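PDB 5A77: DNA endonuclease i-cvui from Chlorella vulgaris, which cleaves DNA in the presence of magnesium as a LAGLIDADG homing endonuclease and is probably involved in chloroplast intron homing. Local coordinates for residues B[108-111]-B[112-115]; B[146-149]-B[150-153]; B[12-15]-B[16-20]. All coordinates share one frame; numbering follows the deposited sequence.

In the fold
The three contacts are local ones, each along one helix or at its end, and they follow the chain in the order contact 3, contact 1, contact 2. Contact 3, on helix 6-22, sits at the subunit interface, where the side chain of Phe18 is about 6 Å from a bound magnesium ion. Contact 1, on helix 102-114, packs against the antiparallel sheet; its centre is about 22 Å from that of contact 3 and about 19 Å from that of contact 2. Contact 2 opens helix 147-156, its centre about 34 Å from that of contact 3, on the opposite side of the chain's centre. The nearest atoms of contacts 1, 2 and 3 lie about 5, 6 and 4 Å from the DNA.

Contact 1: residues B[108-111]-B[112-115]; sequences VLQI and IKKL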
loop_
_atom_site.group_PDB
_atom_site.type_symbol
_atom_site.label_atom_id
_atom_site.label_comp_id
_atom_site.label_asym_id
_atom_site.label_seq_id
_atom_site.Cartn_x
_atom_site.Cartn_y
_atom_site.Cartn_z
ATOM N N VAL B 108 9.615 -7.145 16.268
ATOM C CA VAL B 108 8.985 -8.463 16.183
ATOM C C VAL B 108 10.016 -9.599 16.084
ATOM O O VAL B 108 9.813 -10.677 16.648
ATOM C CB VAL B 108 8.004 -8.533 14.990
ATOM C CG1 VAL B 108 7.558 -9.972 14.734
ATOM C CG2 VAL B 108 6.789 -7.648 15.261
ATOM N N LEU B 109 11.141 -9.360 15.417
ATOM C CA LEU B 109 12.205 -10.359 15.416
ATOM C C LEU B 109 12.887 -10.492 16.790
ATOM O O LEU B 109 13.356 -11.579 17.138
ATOM C CB LEU B 109 13.245 -10.044 14.347
ATOM C CG LEU B 109 12.749 -10.299 12.924
ATOM C CD1 LEU B 109 13.813 -9.984 11.896
ATOM C CD2 LEU B 109 12.262 -11.743 12.779
ATOM N N GLN B 110 12.953 -9.404 17.564
ATOM C CA GLN B 110 13.467 -9.498 18.928
ATOM C C GLN B 110 12.482 -10.273 19.799
ATOM O O GLN B 110 12.890 -10.990 20.729
ATOM C CB GLN B 110 13.738 -8.110 19.539
ATOM C CG GLN B 110 15.069 -7.476 19.129
ATOM C CD GLN B 110 16.229 -8.440 19.245
ATOM O OE1 GLN B 110 16.349 -9.152 20.233
ATOM N NE2 GLN B 110 17.082 -8.478 18.232
ATOM N N ILE B 111 11.188 -10.134 19.502
ATOM C CA ILE B 111 10.173 -10.907 20.226
ATOM C C ILE B 111 10.205 -12.394 19.883
ATOM O O ILE B 111 10.029 -13.242 20.751
ATOM C CB ILE B 111 8.749 -10.404 19.952
ATOM C CG1 ILE B 111 8.606 -8.932 20.329
ATOM C CG2 ILE B 111 7.729 -11.262 20.705
ATOM C CD1 ILE B 111 7.168 -8.446 20.275
ATOM N N ILE B 112 10.404 -12.714 18.608
ATOM C CA ILE B 112 10.408 -14.111 18.198
ATOM C C ILE B 112 11.588 -14.809 18.870
ATOM O O ILE B 112 11.547 -16.019 19.129
ATOM C CB ILE B 112 10.469 -14.259 16.663
ATOM C CG1 ILE B 112 9.113 -13.902 16.039
ATOM C CG2 ILE B 112 10.835 -15.684 16.257
ATOM C CD1 ILE B 112 9.157 -13.705 14.518
ATOM N N LYS B 113 12.617 -14.030 19.193
ATOM C CA LYS B 113 13.795 -14.563 19.874
ATOM C C LYS B 113 13.461 -15.230 21.213
ATOM O O LYS B 113 14.041 -16.261 21.552
ATOM C CB LYS B 113 14.828 -13.457 20.083
ATOM C CG LYS B 113 16.176 -13.772 19.464
ATOM C CD LYS B 113 17.023 -12.520 19.317
ATOM C CE LYS B 113 16.862 -11.933 17.915
ATOM N NZ LYS B 113 18.064 -11.170 17.450
ATOM N N LYS B 114 12.501 -14.662 21.938
ATOM C CA LYS B 114 12.158 -15.129 23.273
ATOM C C LYS B 114 10.905 -16.016 23.386
ATOM O O LYS B 114 10.659 -16.595 24.448
ATOM C CB LYS B 114 11.993 -13.930 24.197
ATOM C CG LYS B 114 12.692 -12.694 23.695
ATOM C CD LYS B 114 12.743 -11.619 24.744
ATOM C CE LYS B 114 14.105 -10.977 24.712
ATOM N NZ LYS B 114 14.360 -10.206 25.946
ATOM N N LEU B 115 10.119 -16.128 22.318
ATOM C CA LEU B 115 8.908 -16.957 22.350
ATOM C C LEU B 115 9.176 -18.405 22.755
ATOM O O LEU B 115 8.374 -18.986 23.482
ATOM C CB LEU B 115 8.181 -16.943 20.996
ATOM C CG LEU B 115 7.605 -15.621 20.496
ATOM C CD1 LEU B 115 6.986 -15.830 19.123
ATOM C CD2 LEU B 115 6.586 -15.062 21.478
#
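Ile112 N donates to Val108 O at 2.9 Å and Lys113 N to Leu109 O at 3.3 Å, i to i+4 bonds of helix 102-114, the second the longer, while Ile111 O takes both Lys114 N and, weakly, Leu115 N. The Lys114 donor stands well above the plane of the Ile111 carbonyl. Ile112 carries much of the side-chain packing. With its CG1 branch beside its own backbone N (chi1 -74°), it turns back along the helix, CG1 lying 3.4 Å from Val108 O. Its CD1 then reaches two residues of the preceding turn, touching Val108 CG1 at 4.1 Å and Leu109 CD2 at the same distance. Ile112 runs alongside Leu109 in the same direction but lies at a slant to Val108. Ile111 CG2 in turn meets Leu115 CD2 of the following turn at 4.0 Å, and Leu115 CG rests near Ile111 O. Lys114 places its CG 3.4 Å from Gln110 O and sends its ammonium group to a salt bridge with Glu126 of helix 121-135. Val108, Ile111 and Ile112 face the sheet through Val43, and Ile111 also meets Leu130; Val108 and Leu109 touch Leu91 of helix 84-94. Such an apolar helix face laid over an antiparallel sheet belongs to the mixed alpha/beta fold of LAGLIDADG endonucleases.

Contact 2: residues B[146-149]-B[150-153]; sequences LAEN and VREC
Glu148 and Arg151 of helix 147-156 extend alongside each other, in the same direction, and join in an i to i+3 salt bridge, Glu148 OE2 to Arg151 NE at 3.0 Å. The N-H is bent away from the oxygen (121° at the hydrogen), which makes this a weak hydrogen bond. Glu148 OE2 lies at the guanidinium edge, but the carboxylate is turned 67° out of the guanidinium plane. Glu148 gets there by folding at chi2 (-40°), whereas Arg151 is extended from CG to NE. Glu152 OE1 stands over one guanidinium face, toward its rim, 3.8 Å from Arg151 NH2, a long ion pair at which no N-H points. In the backbone, Arg151 N binds Ala147 O at 2.8 Å and Glu152 N binds Glu148 O at 3.2 Å. At the helix start, Asn149 OD1 accepts the backbone N of Leu146, the N-cap residue, at 3.1 Å, the donor standing above the amide plane, and Asp132 of helix 121-135 accepts Ala147 N. Arg151 also touches Met125 of that helix. Glu148 OE1 and Glu152 OE1 are only 4.1 Å apart, so the cationic Arg151 probably offsets their mutual repulsion, more by charge than by well-directed hydrogen bonds.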
loop_
_atom_site.group_PDB
_atom_site.type_symbol
_atom_site.label_atom_id
_atom_site.label_comp_id
_atom_site.label_asym_id
_atom_site.label_seq_id
_atom_site.Cartn_x
_atom_site.Cartn_y
_atom_site.Cartn_z
ATOM N N LEU B 146 -2.431 -4.284 27.754
ATOM C CA LEU B 146 -1.028 -3.875 27.757
ATOM C C LEU B 146 -0.178 -4.722 28.702
ATOM O O LEU B 146 -0.701 -5.573 29.435
ATOM C CB LEU B 146 -0.911 -2.403 28.139
ATOM C CG LEU B 146 -1.412 -1.410 27.092
ATOM C CD1 LEU B 146 -2.295 -0.366 27.769
ATOM C CD2 LEU B 146 -0.240 -0.769 26.349
ATOM N N ALA B 147 1.134 -4.492 28.673
ATOM C CA ALA B 147 2.056 -5.223 29.535
ATOM C C ALA B 147 1.662 -5.116 31.002
ATOM O O ALA B 147 1.707 -6.115 31.720
ATOM C CB ALA B 147 3.477 -4.734 29.342
ATOM N N GLU B 148 1.263 -3.918 31.437
ATOM C CA GLU B 148 0.884 -3.690 32.838
ATOM C C GLU B 148 -0.203 -4.664 33.301
ATOM O O GLU B 148 -0.266 -5.014 34.482
ATOM C CB GLU B 148 0.403 -2.250 33.051
ATOM C CG GLU B 148 1.287 -1.376 33.945
ATOM C CD GLU B 148 1.869 -2.098 35.171
ATOM O OE1 GLU B 148 1.104 -2.495 36.081
ATOM O OE2 GLU B 148 3.111 -2.235 35.240
ATOM N N ASN B 149 -1.060 -5.095 32.374
ATOM C CA ASN B 149 -2.074 -6.091 32.704
ATOM C C ASN B 149 -1.426 -7.450 32.968
ATOM O O ASN B 149 -1.677 -8.082 34.001
ATOM C CB ASN B 149 -3.120 -6.201 31.591
ATOM C CG ASN B 149 -3.856 -4.893 31.353
ATOM O OD1 ASN B 149 -4.280 -4.597 30.237
ATOM N ND2 ASN B 149 -4.000 -4.098 32.402
ATOM N N VAL B 150 -0.575 -7.878 32.041
ATOM C CA VAL B 150 0.156 -9.128 32.181
ATOM C C VAL B 150 0.978 -9.155 33.474
ATOM O O VAL B 150 0.871 -10.104 34.271
ATOM C CB VAL B 150 1.078 -9.360 30.972
ATOM C CG1 VAL B 150 2.016 -10.517 31.209
ATOM C CG2 VAL B 150 0.245 -9.624 29.754
ATOM N N ARG B 151 1.778 -8.113 33.692
ATOM C CA ARG B 151 2.676 -8.089 34.835
ATOM C C ARG B 151 1.881 -8.213 36.132
ATOM O O ARG B 151 2.266 -8.952 37.044
ATOM C CB ARG B 151 3.523 -6.818 34.854
ATOM C CG ARG B 151 3.337 -5.955 36.076
ATOM C CD ARG B 151 4.332 -4.819 36.115
ATOM N NE ARG B 151 4.182 -4.024 37.333
ATOM C CZ ARG B 151 4.664 -4.391 38.515
ATOM N NH1 ARG B 151 5.314 -5.540 38.612
ATOM N NH2 ARG B 151 4.502 -3.623 39.590
ATOM N N GLU B 152 0.745 -7.536 36.205
ATOM C CA GLU B 152 0.040 -7.498 37.467
ATOM C C GLU B 152 -0.675 -8.803 37.776
ATOM O O GLU B 152 -0.708 -9.232 38.928
ATOM C CB GLU B 152 -0.916 -6.296 37.489
ATOM C CG GLU B 152 -1.311 -5.901 38.904
ATOM C CD GLU B 152 -0.195 -5.216 39.722
ATOM O OE1 GLU B 152 0.959 -5.038 39.246
ATOM O OE2 GLU B 152 -0.499 -4.883 40.887
ATOM N N CYS B 153 -1.218 -9.436 36.745
ATOM C CA CYS B 153 -1.923 -10.701 36.896
ATOM C C CYS B 153 -0.913 -11.836 37.091
ATOM O O CYS B 153 -1.198 -12.837 37.745
ATOM C CB CYS B 153 -2.804 -10.966 35.675
ATOM S SG CYS B 153 -3.383 -12.655 35.448
#

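Contact 3: residues B[12-15]-B[16-20]; sequences FAWL and AGFVD
Leu15 O accepts Val19 N at 2.8 Å in an almost straight bond (171° at the hydrogen), with the donor nearly in line with the carbonyl. Val19 CG2, held beside its own backbone N, also approaches that oxygen, at 3.3 Å, and meets Leu15 CD1 at 4.2 Å. The same methyl of Leu15 lies 4.2 Å from Phe18 CB, so one branch of the leucine spans two residues of the next turn. Phe18 N bonds to Trp14 O at 2.8 Å, in the carbonyl plane but bent at the hydrogen. The side chains of Trp14 and Phe18 leave the helix in the same direction, each with CG opposite its backbone N (chi1 174° for Trp14). Their planes are 18° apart, but the rings are displaced until little of one lies over the other, the centroid of the Trp14 six-membered ring 5.1 Å from that of Phe18. Contact is made at Trp14 CZ2 and Phe18 CD1, 4.0 Å apart, while Trp14 CH2 stands over the rim of one Phe18 face. Beyond the helix, Trp14 NE1 bonds to Asp20 OD2 of the second subunit, Phe18 packs on Gly17 of that subunit, and Leu15 meets Ile60 and Leu64 of helix 55-64. Residues 15-20, LAGFVD, open the LAGLIDADG motif, whose helices pair across the dimer interface beside the magnesium-containing active site.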
loop_
_atom_site.group_PDB
_atom_site.type_symbol
_atom_site.label_atom_id
_atom_site.label_comp_id
_atom_site.label_asym_id
_atom_site.label_seq_id
_atom_site.Cartn_x
_atom_site.Cartn_y
_atom_site.Cartn_z
ATOM N N PHE B 12 10.480 -9.738 -3.726
ATOM C CA PHE B 12 10.556 -9.384 -2.310
ATOM C C PHE B 12 10.567 -7.863 -2.128
ATOM O O PHE B 12 10.061 -7.343 -1.133
ATOM C CB PHE B 12 11.800 -10.007 -1.659
ATOM C CG PHE B 12 11.742 -11.510 -1.542
ATOM C CD1 PHE B 12 10.553 -12.151 -1.237
ATOM C CD2 PHE B 12 12.880 -12.280 -1.738
ATOM C CE1 PHE B 12 10.497 -13.544 -1.134
ATOM C CE2 PHE B 12 12.831 -13.666 -1.645
ATOM C CZ PHE B 12 11.637 -14.299 -1.341
ATOM N N ALA B 13 11.132 -7.153 -3.102
ATOM C CA ALA B 13 11.146 -5.689 -3.085
ATOM C C ALA B 13 9.748 -5.134 -3.377
ATOM O O ALA B 13 9.284 -4.208 -2.703
ATOM C CB ALA B 13 12.157 -5.151 -4.089
ATOM N N TRP B 14 9.083 -5.703 -4.378
ATOM C CA TRP B 14 7.698 -5.357 -4.685
ATOM C C TRP B 14 6.821 -5.605 -3.463
ATOM O O TRP B 14 6.041 -4.744 -3.067
ATOM C CB TRP B 14 7.170 -6.163 -5.890
ATOM C CG TRP B 14 5.697 -5.940 -6.156
ATOM C CD1 TRP B 14 5.145 -4.991 -6.970
ATOM C CD2 TRP B 14 4.593 -6.679 -5.590
ATOM N NE1 TRP B 14 3.773 -5.088 -6.943
ATOM C CE2 TRP B 14 3.414 -6.104 -6.119
ATOM C CE3 TRP B 14 4.498 -7.756 -4.709
ATOM C CZ2 TRP B 14 2.145 -6.588 -5.768
ATOM C CZ3 TRP B 14 3.233 -8.231 -4.371
ATOM C CH2 TRP B 14 2.075 -7.642 -4.901
ATOM N N LEU B 15 6.957 -6.788 -2.869
ATOM C CA LEU B 15 6.153 -7.161 -1.707
ATOM C C LEU B 15 6.476 -6.285 -0.502
ATOM O O LEU B 15 5.583 -5.891 0.255
ATOM C CB LEU B 15 6.361 -8.633 -1.352
ATOM C CG LEU B 15 5.462 -9.063 -0.195
ATOM C CD1 LEU B 15 4.016 -8.714 -0.518
ATOM C CD2 LEU B 15 5.615 -10.549 0.116
ATOM N N ALA B 16 7.751 -5.978 -0.318
ATOM C CA ALA B 16 8.106 -5.031 0.707
ATOM C C ALA B 16 7.372 -3.733 0.422
ATOM O O ALA B 16 6.794 -3.115 1.326
ATOM C CB ALA B 16 9.606 -4.814 0.752
ATOM N N GLY B 17 7.381 -3.339 -0.849
ATOM C CA GLY B 17 6.695 -2.139 -1.277
ATOM C C GLY B 17 5.236 -2.192 -0.877
ATOM O O GLY B 17 4.667 -1.199 -0.427
ATOM N N PHE B 18 4.641 -3.372 -1.005
ATOM C CA PHE B 18 3.218 -3.543 -0.755
ATOM C C PHE B 18 2.896 -3.517 0.737
ATOM O O PHE B 18 1.942 -2.860 1.169
ATOM C CB PHE B 18 2.745 -4.848 -1.388
ATOM C CG PHE B 18 1.305 -4.853 -1.759
ATOM C CD1 PHE B 18 0.868 -4.181 -2.901
ATOM C CD2 PHE B 18 0.381 -5.549 -0.994
ATOM C CE1 PHE B 18 -0.475 -4.200 -3.270
ATOM C CE2 PHE B 18 -0.970 -5.577 -1.353
ATOM C CZ PHE B 18 -1.398 -4.894 -2.490
ATOM N N VAL B 19 3.695 -4.231 1.522
ATOM C CA VAL B 19 3.511 -4.266 2.969
ATOM C C VAL B 19 3.683 -2.864 3.601
ATOM O O VAL B 19 2.895 -2.469 4.466
ATOM C CB VAL B 19 4.488 -5.273 3.625
ATOM C CG1 VAL B 19 4.415 -5.191 5.140
ATOM C CG2 VAL B 19 4.174 -6.687 3.149
ATOM N N ASP B 20 4.685 -2.100 3.160
ATOM C CA ASP B 20 4.875 -0.744 3.693
ATOM C C ASP B 20 3.631 0.123 3.526
ATOM O O ASP B 20 3.427 1.070 4.286
ATOM C CB ASP B 20 6.061 -0.044 3.023
ATOM C CG ASP B 20 7.360 -0.305 3.730
ATOM O OD1 ASP B 20 7.327 -0.566 4.947
ATOM O OD2 ASP B 20 8.420 -0.255 3.079
#